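Local structure of trichothecene 3-O-acetyltransferase (Fusarium sporotrichioides, 2ZBA) at residues A[319-324]-A[349-354]; A[115-120]-A[237-242]; A[67-72]-A[143-148]. The protein transfers an acetyl group from acetyl-CoA to the 3-hydroxyl of trichothecenes, a step in the biosynthesis of mycotoxins such as T-2 toxin. All coordinates share one frame; numbering follows the deposited sequence.

Contact 1 (A[319-324]-A[349-354]); sequences NMTYHD and DRLRRR. With ZBA (12,13-Epoxytrichothec-9-ene-3,4,8,15-tetrol-4,15-diacetate-8-isovalerate), chain F.
Where Thr321 meets Leu351 and Met320 meets Arg354, strand 319-324 and helix 349-354 pass with axes 9.6 Å apart and N-to-C directions 119° apart; the nearest CA atoms, of Asn319 and Leu351, lie 8.1 Å apart. Arg354 is long enough to reach the strand backbone from the helix. Its chain bends at chi3 (53°), which sets NE, and the guanidinium meets the strand edge-on. NH2 donates to Met320 O at 2.6 Å, nearly in the guanidinium plane, while NH1 adds a weak bond to the same oxygen at 3.0 Å. The Tyr322 ring stands 85° to the guanidinium, with its CE2 3.2 Å from Arg354 NH2, an edge contact; Tyr322 OH bonds to Leu373 O. Asn319 ND2 reaches a water at 2.9 Å that donates to Arg354 O, and Asn319 OD1 accepts from Met320 N and Gln220. An apolar touch, Thr321 CG2 to Leu351 CD2 at 3.7 Å, completes the packing. Met320, a selenomethionine here, turns away from the helix and places CE 3.2 Å from the epoxide oxygen O11 of the bound T-2 toxin. Thus a helix packs beside an outermost strand of a mixed beta-sheet, which contributes Met320 to the trichothecene pocket of this BAHD acyltransferase.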
# COMPACT_ATOMS: atom_id res chain seq x y z
N ASN A 319 9.61 -0.68 5.74
CA ASN A 319 9.61 -1.45 6.98
C ASN A 319 8.33 -1.08 7.71
O ASN A 319 7.47 -0.41 7.13
CB ASN A 319 10.86 -1.10 7.81
CG ASN A 319 11.28 -2.21 8.76
OD1 ASN A 319 10.48 -3.08 9.11
ND2 ASN A 319 12.53 -2.18 9.19
N MSE A 320 8.20 -1.50 8.96
CA MSE A 320 7.07 -1.14 9.77
C MSE A 320 7.61 -0.69 11.12
O MSE A 320 8.73 -1.03 11.51
CB MSE A 320 6.10 -2.31 9.92
CG MSE A 320 5.44 -2.80 8.59
SE MSE A 320 3.90 -3.95 8.92
CE MSE A 320 2.46 -2.68 8.51
N THR A 321 6.83 0.09 11.84
CA THR A 321 7.09 0.32 13.24
C THR A 321 6.03 -0.46 14.03
O THR A 321 4.88 -0.63 13.58
CB THR A 321 7.15 1.83 13.61
OG1 THR A 321 5.87 2.45 13.39
CG2 THR A 321 8.23 2.56 12.77
N TYR A 322 6.41 -0.94 15.20
CA TYR A 322 5.56 -1.78 16.03
C TYR A 322 5.32 -1.17 17.39
O TYR A 322 6.21 -0.57 17.99
CB TYR A 322 6.18 -3.17 16.15
CG TYR A 322 6.46 -3.78 14.80
CD1 TYR A 322 5.44 -4.37 14.05
CD2 TYR A 322 7.75 -3.73 14.25
CE1 TYR A 322 5.71 -4.92 12.77
CE2 TYR A 322 8.02 -4.28 12.98
CZ TYR A 322 7.00 -4.88 12.26
OH TYR A 322 7.27 -5.42 11.02
N HIS A 323 4.09 -1.30 17.87
CA HIS A 323 3.67 -0.61 19.06
C HIS A 323 2.80 -1.56 19.87
O HIS A 323 1.72 -1.93 19.43
CB HIS A 323 2.91 0.68 18.68
CG HIS A 323 3.67 1.56 17.74
ND1 HIS A 323 3.58 1.45 16.37
CD2 HIS A 323 4.60 2.52 17.97
CE1 HIS A 323 4.40 2.31 15.80
NE2 HIS A 323 5.04 2.97 16.75
N ASP A 324 3.31 -1.98 21.02
CA ASP A 324 2.56 -2.89 21.89
C ASP A 324 2.03 -2.16 23.10
O ASP A 324 2.72 -1.33 23.69
CB ASP A 324 3.45 -4.05 22.35
CG ASP A 324 3.95 -4.88 21.21
OD1 ASP A 324 3.13 -5.50 20.51
OD2 ASP A 324 5.17 -4.92 21.02
N ASP A 349 17.81 7.05 13.01
CA ASP A 349 18.90 6.14 13.38
C ASP A 349 18.32 4.77 13.69
O ASP A 349 18.87 3.74 13.28
CB ASP A 349 19.63 6.66 14.62
CG ASP A 349 20.84 7.55 14.29
OD1 ASP A 349 21.17 7.83 13.11
OD2 ASP A 349 21.49 7.97 15.27
N ARG A 350 17.22 4.76 14.42
CA ARG A 350 16.53 3.50 14.78
C ARG A 350 15.90 2.81 13.56
O ARG A 350 16.01 1.58 13.42
CB ARG A 350 15.50 3.73 15.88
CG ARG A 350 14.89 2.43 16.46
CD ARG A 350 13.72 2.74 17.39
NE ARG A 350 13.16 1.53 18.01
N LEU A 351 15.23 3.57 12.70
CA LEU A 351 14.62 2.99 11.50
C LEU A 351 15.66 2.33 10.59
O LEU A 351 15.46 1.20 10.10
CB LEU A 351 13.85 4.04 10.68
CG LEU A 351 12.55 4.61 11.27
CD1 LEU A 351 12.04 5.74 10.41
CD2 LEU A 351 11.53 3.51 11.39
N ARG A 352 16.75 3.07 10.35
CA ARG A 352 17.88 2.55 9.58
C ARG A 352 18.47 1.27 10.13
O ARG A 352 18.66 0.29 9.38
CB ARG A 352 18.98 3.59 9.52
CG ARG A 352 18.96 4.33 8.24
CD ARG A 352 20.22 5.08 8.05
NE ARG A 352 19.96 6.50 8.20
CZ ARG A 352 20.11 7.17 9.32
NH1 ARG A 352 20.56 6.56 10.41
NH2 ARG A 352 19.83 8.47 9.34
N ARG A 353 18.76 1.28 11.42
CA ARG A 353 19.32 0.13 12.13
C ARG A 353 18.42 -1.10 12.02
O ARG A 353 18.88 -2.17 11.65
CB ARG A 353 19.59 0.46 13.62
CG ARG A 353 20.17 -0.72 14.41
CD ARG A 353 21.52 -1.21 13.83
NE ARG A 353 22.06 -2.35 14.60
CZ ARG A 353 23.32 -2.76 14.61
NH1 ARG A 353 24.28 -2.14 13.90
NH2 ARG A 353 23.64 -3.82 15.34
N ARG A 354 17.14 -0.93 12.32
CA ARG A 354 16.18 -2.03 12.27
C ARG A 354 16.07 -2.60 10.84
O ARG A 354 15.92 -3.82 10.66
CB ARG A 354 14.81 -1.54 12.77
CG ARG A 354 14.74 -1.23 14.30
CD ARG A 354 13.36 -0.69 14.71
NE ARG A 354 12.31 -1.60 14.25
CZ ARG A 354 11.38 -1.31 13.33
NH1 ARG A 354 11.32 -0.09 12.78
NH2 ARG A 354 10.52 -2.25 12.95
O18 ZBA F . -1.58 -9.02 6.01
C44 ZBA F . -1.00 -9.58 5.11
C45 ZBA F . -0.35 -10.91 5.18
C46 ZBA F . -0.50 -11.76 3.97
C48 ZBA F . -1.77 -12.23 3.48
C47 ZBA F . 0.64 -12.23 3.15
O17 ZBA F . -0.89 -8.99 3.92
C31 ZBA F . -1.21 -7.57 3.74
C30 ZBA F . -0.20 -6.69 4.45
C32 ZBA F . -1.35 -7.37 2.27
C39 ZBA F . -2.41 -8.21 1.62
C33 ZBA F . -0.60 -6.50 1.62
C34 ZBA F . 0.38 -5.61 2.29
O10 ZBA F . -0.30 -4.34 2.60
C29 ZBA F . 1.02 -6.16 3.62
C38 ZBA F . 1.97 -7.32 3.27
O12 ZBA F . 2.12 -8.20 4.42
C40 ZBA F . 3.19 -8.98 4.44
C41 ZBA F . 3.18 -9.89 5.63
O13 ZBA F . 4.04 -8.97 3.67
C28 ZBA F . 1.82 -4.98 4.38
C37 ZBA F . 2.56 -5.52 5.63
C35 ZBA F . 0.80 -3.87 4.69
C25 ZBA F . 0.44 -3.35 3.35
C36 ZBA F . 0.03 -3.67 5.89
O11 ZBA F . 1.15 -2.82 5.60
C27 ZBA F . 2.75 -4.16 3.37
C26 ZBA F . 1.85 -3.03 2.90
O16 ZBA F . 1.89 -2.80 1.51
O14 ZBA F . 3.98 -3.59 3.93
O HOH W 1 13.43 -4.30 10.94

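Contact 2 (A[115-120]-A[237-242]); sequences FPLEMF and ATWAFF
Leu117 and Phe241 carry the largest share of the contact, through a CH-pi interaction: Leu117 CB sits over the centre of the Phe241 ring, 3.9 Å from its centroid and only 12° off the ring normal. Further apolar packing comes from the two methyls of Leu117. CG lies anti to the backbone N (chi1 -168°), and from it the methyls part: CD1 meets Phe241 CZ at 3.7 Å, while CD2 presses against Trp239 CB at a tight 3.3 Å. A branched side chain suits this place because it can touch both aromatic residues at once. Trp239 and Phe241 alternate with Ala240 in strand 237-242, so the CB atoms of both point toward the loop, though the Trp239 indole then leads away, and Ala240 CB points away.

The joint links two parts of the BAHD fold. Segment 115-120 is a loop between two helices of the N-terminal domain, whereas strand 237-244 belongs to the seven-stranded mixed sheet of the other half. The chain's last residue, Gly459, makes backbone hydrogen bonds with Leu117 and Glu118.

Two backbone polar atoms approach the CD2 side of the Phe241 ring: Phe115 O near its plane, 3.5 Å from Phe241 CD2, and Leu117 N above it, 3.3 Å from the same carbon. Phe115 O also accepts a hydrogen bond from Arg409. Two backbone bonds fold the loop into a tight turn, Met119 N to Pro116 O at 3.2 Å and Phe120 N to Leu117 O at 2.9 Å. On the Trp239 indole, NE1 donates to Glu414 O, satisfying its one polar atom.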
# COMPACT_ATOMS: atom_id res chain seq x y z
N PHE A 115 -18.14 6.67 -4.44
CA PHE A 115 -17.02 5.81 -4.88
C PHE A 115 -16.66 4.79 -3.79
O PHE A 115 -15.49 4.71 -3.37
CB PHE A 115 -15.79 6.65 -5.28
CG PHE A 115 -16.04 7.57 -6.46
CD1 PHE A 115 -15.82 7.13 -7.76
CD2 PHE A 115 -16.47 8.88 -6.26
CE1 PHE A 115 -16.05 7.96 -8.86
CE2 PHE A 115 -16.70 9.73 -7.37
CZ PHE A 115 -16.49 9.26 -8.66
N PRO A 116 -17.65 3.97 -3.36
CA PRO A 116 -17.45 3.04 -2.25
C PRO A 116 -16.61 1.81 -2.63
O PRO A 116 -16.46 1.49 -3.81
CB PRO A 116 -18.88 2.61 -1.88
CG PRO A 116 -19.64 2.71 -3.15
CD PRO A 116 -19.01 3.85 -3.94
N LEU A 117 -16.06 1.13 -1.62
CA LEU A 117 -15.23 -0.06 -1.85
C LEU A 117 -16.03 -1.18 -2.53
O LEU A 117 -15.49 -1.89 -3.38
CB LEU A 117 -14.62 -0.56 -0.53
CG LEU A 117 -13.50 -1.61 -0.57
CD1 LEU A 117 -12.47 -1.30 -1.67
CD2 LEU A 117 -12.80 -1.64 0.77
N GLU A 118 -17.30 -1.32 -2.14
CA GLU A 118 -18.28 -2.24 -2.74
C GLU A 118 -18.17 -2.31 -4.27
O GLU A 118 -18.23 -3.39 -4.86
CB GLU A 118 -19.70 -1.79 -2.34
CG GLU A 118 -20.85 -2.77 -2.69
CD GLU A 118 -21.21 -3.69 -1.54
N MSE A 119 -17.98 -1.15 -4.89
CA MSE A 119 -18.02 -0.99 -6.34
C MSE A 119 -16.65 -1.12 -7.01
O MSE A 119 -16.52 -0.88 -8.22
CB MSE A 119 -18.67 0.36 -6.68
CG MSE A 119 -20.11 0.45 -6.22
SE MSE A 119 -20.96 2.09 -6.85
N PHE A 120 -15.64 -1.49 -6.23
CA PHE A 120 -14.31 -1.71 -6.78
C PHE A 120 -13.89 -3.16 -6.52
O PHE A 120 -12.83 -3.40 -5.93
CB PHE A 120 -13.29 -0.74 -6.20
CG PHE A 120 -13.44 0.67 -6.68
CD1 PHE A 120 -12.74 1.11 -7.80
CD2 PHE A 120 -14.27 1.56 -6.01
CE1 PHE A 120 -12.87 2.41 -8.25
CE2 PHE A 120 -14.41 2.87 -6.45
CZ PHE A 120 -13.72 3.30 -7.56
N ALA A 237 -16.06 -11.16 8.42
CA ALA A 237 -15.51 -9.80 8.31
C ALA A 237 -15.84 -9.13 6.98
O ALA A 237 -16.29 -9.78 6.04
CB ALA A 237 -14.00 -9.83 8.50
N THR A 238 -15.62 -7.81 6.90
CA THR A 238 -15.81 -7.06 5.65
C THR A 238 -14.77 -5.96 5.46
O THR A 238 -13.90 -5.76 6.31
CB THR A 238 -17.21 -6.39 5.54
OG1 THR A 238 -17.33 -5.31 6.47
CG2 THR A 238 -18.32 -7.37 5.79
N TRP A 239 -14.87 -5.28 4.32
CA TRP A 239 -14.09 -4.10 4.01
C TRP A 239 -15.04 -2.89 3.92
O TRP A 239 -16.18 -3.02 3.47
CB TRP A 239 -13.39 -4.29 2.66
CG TRP A 239 -12.11 -5.07 2.70
CD1 TRP A 239 -11.94 -6.37 2.33
CD2 TRP A 239 -10.82 -4.59 3.10
NE1 TRP A 239 -10.60 -6.73 2.47
CE2 TRP A 239 -9.91 -5.66 2.96
CE3 TRP A 239 -10.34 -3.36 3.59
CZ2 TRP A 239 -8.55 -5.54 3.30
CZ3 TRP A 239 -8.99 -3.24 3.91
CH2 TRP A 239 -8.11 -4.33 3.76
N ALA A 240 -14.56 -1.72 4.33
CA ALA A 240 -15.30 -0.46 4.12
C ALA A 240 -14.35 0.73 4.01
O ALA A 240 -13.35 0.78 4.72
CB ALA A 240 -16.28 -0.23 5.25
N PHE A 241 -14.66 1.67 3.10
CA PHE A 241 -14.08 3.01 3.12
C PHE A 241 -14.73 3.91 4.19
O PHE A 241 -15.95 3.87 4.40
CB PHE A 241 -14.22 3.72 1.76
CG PHE A 241 -13.34 3.21 0.68
CD1 PHE A 241 -12.07 2.69 0.94
CD2 PHE A 241 -13.77 3.28 -0.65
CE1 PHE A 241 -11.26 2.23 -0.08
CE2 PHE A 241 -12.98 2.81 -1.68
CZ PHE A 241 -11.71 2.28 -1.40
N PHE A 242 -13.91 4.73 4.85
CA PHE A 242 -14.37 5.80 5.75
C PHE A 242 -13.65 7.09 5.35
O PHE A 242 -12.46 7.06 5.03
CB PHE A 242 -14.09 5.50 7.24
CG PHE A 242 -14.89 4.36 7.81
CD1 PHE A 242 -16.06 4.59 8.49
CD2 PHE A 242 -14.42 3.05 7.73
CE1 PHE A 242 -16.79 3.53 9.05
CE2 PHE A 242 -15.12 2.00 8.27
CZ PHE A 242 -16.32 2.23 8.93

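Contact 3 (A[67-72]-A[143-148]); sequences GQVKTE and KPVLLL
Gly67 opens the contact by offering its carbonyl to Val145: Val145 N donates to Gly67 O at 3.2 Å in an almost straight bond. A water also lies within hydrogen-bonding distance of this oxygen, while Val145 CG2 lies beside it at 3.6 Å, so the peptide of this residue is closely covered by a beta-branched side chain.

Gln68 stands opposite Pro144, their CA atoms 4.1 Å apart, as the non-hydrogen-bonded pair of an antiparallel bridge. Such a position tolerates proline, whose nitrogen has no hydrogen to give. Gln68 CA also makes a CA-H...O contact with Lys143 O at 3.5 Å. At the end of the side chain, Gln68 OE1 accepts from a second water at 2.6 Å, and that water also donates to Val69 O and accepts from Lys143 N, tying the two segments together beside the bridge; Gln68 NE2 bonds to Pro86 O.

Val69 closes the pair of backbone bonds, its N donating to Lys143 O at 2.8 Å with an N-H...O angle of 176°. Its side chain touches two partners. Val69 CG2 meets Val145 CG2 at 4.0 Å, the two valines crossing at about a right angle, and Val69 CB rests on the Lys143 CD methylene. The lysine thus lends its aliphatic stem to the packing while its ammonium bonds to Leu26 O.

Strand 68-72 is an outer member of a small antiparallel sheet whose next strand is 81-85. The short antiparallel bridge joins it to the lead-in of strand 146-153, part of the five-stranded mixed sheet in the N-terminal domain of this CoA-dependent acyltransferase.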
# COMPACT_ATOMS: atom_id res chain seq x y z
N GLY A 67 9.27 -6.91 -17.34
CA GLY A 67 9.74 -8.21 -16.92
C GLY A 67 8.78 -9.00 -16.06
O GLY A 67 7.60 -8.63 -15.89
N GLN A 68 9.30 -10.10 -15.51
CA GLN A 68 8.55 -11.01 -14.66
C GLN A 68 9.44 -11.44 -13.48
O GLN A 68 10.66 -11.47 -13.60
CB GLN A 68 8.06 -12.23 -15.45
CG GLN A 68 9.19 -13.15 -15.91
CD GLN A 68 8.73 -14.34 -16.71
OE1 GLN A 68 8.07 -15.25 -16.20
NE2 GLN A 68 9.14 -14.39 -17.97
N VAL A 69 8.81 -11.79 -12.37
CA VAL A 69 9.52 -12.27 -11.19
C VAL A 69 9.65 -13.80 -11.26
O VAL A 69 8.69 -14.53 -11.47
CB VAL A 69 8.84 -11.78 -9.88
CG1 VAL A 69 9.54 -12.34 -8.62
CG2 VAL A 69 8.81 -10.24 -9.83
N LYS A 70 10.88 -14.26 -11.10
CA LYS A 70 11.20 -15.68 -11.12
C LYS A 70 11.96 -16.01 -9.83
O LYS A 70 12.85 -15.26 -9.41
CB LYS A 70 12.06 -15.97 -12.35
CG LYS A 70 12.63 -17.36 -12.43
CD LYS A 70 14.10 -17.27 -12.89
CE LYS A 70 14.41 -18.32 -13.94
NZ LYS A 70 15.76 -18.10 -14.51
N THR A 71 11.60 -17.12 -9.19
CA THR A 71 12.27 -17.55 -7.96
C THR A 71 13.11 -18.80 -8.24
O THR A 71 12.57 -19.83 -8.64
CB THR A 71 11.25 -17.80 -6.83
OG1 THR A 71 10.47 -16.61 -6.65
CG2 THR A 71 11.95 -18.16 -5.50
N GLU A 72 14.42 -18.68 -8.02
CA GLU A 72 15.40 -19.74 -8.30
C GLU A 72 15.89 -20.44 -7.04
O GLU A 72 16.02 -19.82 -5.99
CB GLU A 72 16.64 -19.13 -8.95
CG GLU A 72 16.63 -19.15 -10.46
CD GLU A 72 18.00 -18.84 -11.03
OE1 GLU A 72 18.54 -17.76 -10.71
OE2 GLU A 72 18.52 -19.69 -11.80
N LYS A 143 4.55 -14.38 -13.43
CA LYS A 143 4.35 -13.44 -12.34
C LYS A 143 4.89 -12.07 -12.79
O LYS A 143 5.99 -11.67 -12.39
CB LYS A 143 5.08 -13.96 -11.10
CG LYS A 143 4.77 -13.27 -9.81
CD LYS A 143 5.62 -13.85 -8.67
CE LYS A 143 4.99 -15.09 -8.04
NZ LYS A 143 5.84 -15.58 -6.90
N PRO A 144 4.13 -11.35 -13.64
CA PRO A 144 4.63 -10.08 -14.17
C PRO A 144 4.87 -9.06 -13.07
O PRO A 144 4.22 -9.09 -12.03
CB PRO A 144 3.50 -9.62 -15.10
CG PRO A 144 2.67 -10.85 -15.37
CD PRO A 144 2.77 -11.67 -14.12
N VAL A 145 5.82 -8.17 -13.31
CA VAL A 145 6.19 -7.09 -12.39
C VAL A 145 5.05 -6.05 -12.31
O VAL A 145 4.69 -5.57 -11.23
CB VAL A 145 7.54 -6.46 -12.87
CG1 VAL A 145 7.83 -5.10 -12.21
CG2 VAL A 145 8.68 -7.43 -12.63
N LEU A 146 4.45 -5.76 -13.47
CA LEU A 146 3.44 -4.72 -13.59
C LEU A 146 2.38 -5.17 -14.59
O LEU A 146 2.71 -5.67 -15.67
CB LEU A 146 4.11 -3.41 -14.03
CG LEU A 146 3.41 -2.06 -13.82
CD1 LEU A 146 3.38 -1.64 -12.34
CD2 LEU A 146 4.10 -0.96 -14.65
N LEU A 147 1.11 -5.03 -14.23
CA LEU A 147 -0.01 -5.31 -15.14
C LEU A 147 -0.97 -4.13 -15.08
O LEU A 147 -1.12 -3.48 -14.04
CB LEU A 147 -0.78 -6.59 -14.74
CG LEU A 147 -0.21 -8.01 -14.78
CD1 LEU A 147 0.44 -8.36 -13.45
CD2 LEU A 147 -1.35 -8.99 -15.03
N LEU A 148 -1.65 -3.86 -16.19
CA LEU A 148 -2.61 -2.76 -16.23
C LEU A 148 -3.95 -3.26 -16.75
O LEU A 148 -4.01 -4.12 -17.63
CB LEU A 148 -2.09 -1.60 -17.10
CG LEU A 148 -0.86 -0.83 -16.58
CD1 LEU A 148 0.45 -1.48 -17.04
CD2 LEU A 148 -0.87 0.63 -16.99
O HOH W 2 6.07 -6.39 -16.30
O HOH W 3 7.34 -15.68 -13.72

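Contact centres lie about 28 to 30 Å apart, and none touches another; the nearest atoms of contacts 1 and 2 are about 12 Å apart. Contacts 3 and 2 interlock along the chain, with segments in the order 67-72, 115-120, 143-148 and 237-242, and contact 1 follows both. Contacts 1 and 2 reach the same seven-stranded sheet on opposite sides of the chain's centre: contact 1 at its outermost strand 318-326, contact 2 at strand 237-244, next to the other outermost strand. Contact 1 thus adds a residue to the toxin pocket, contact 2 joins the N-terminal domain to the sheet that contact 1 borders, and contact 3, within that domain, lies away from the annotated sites.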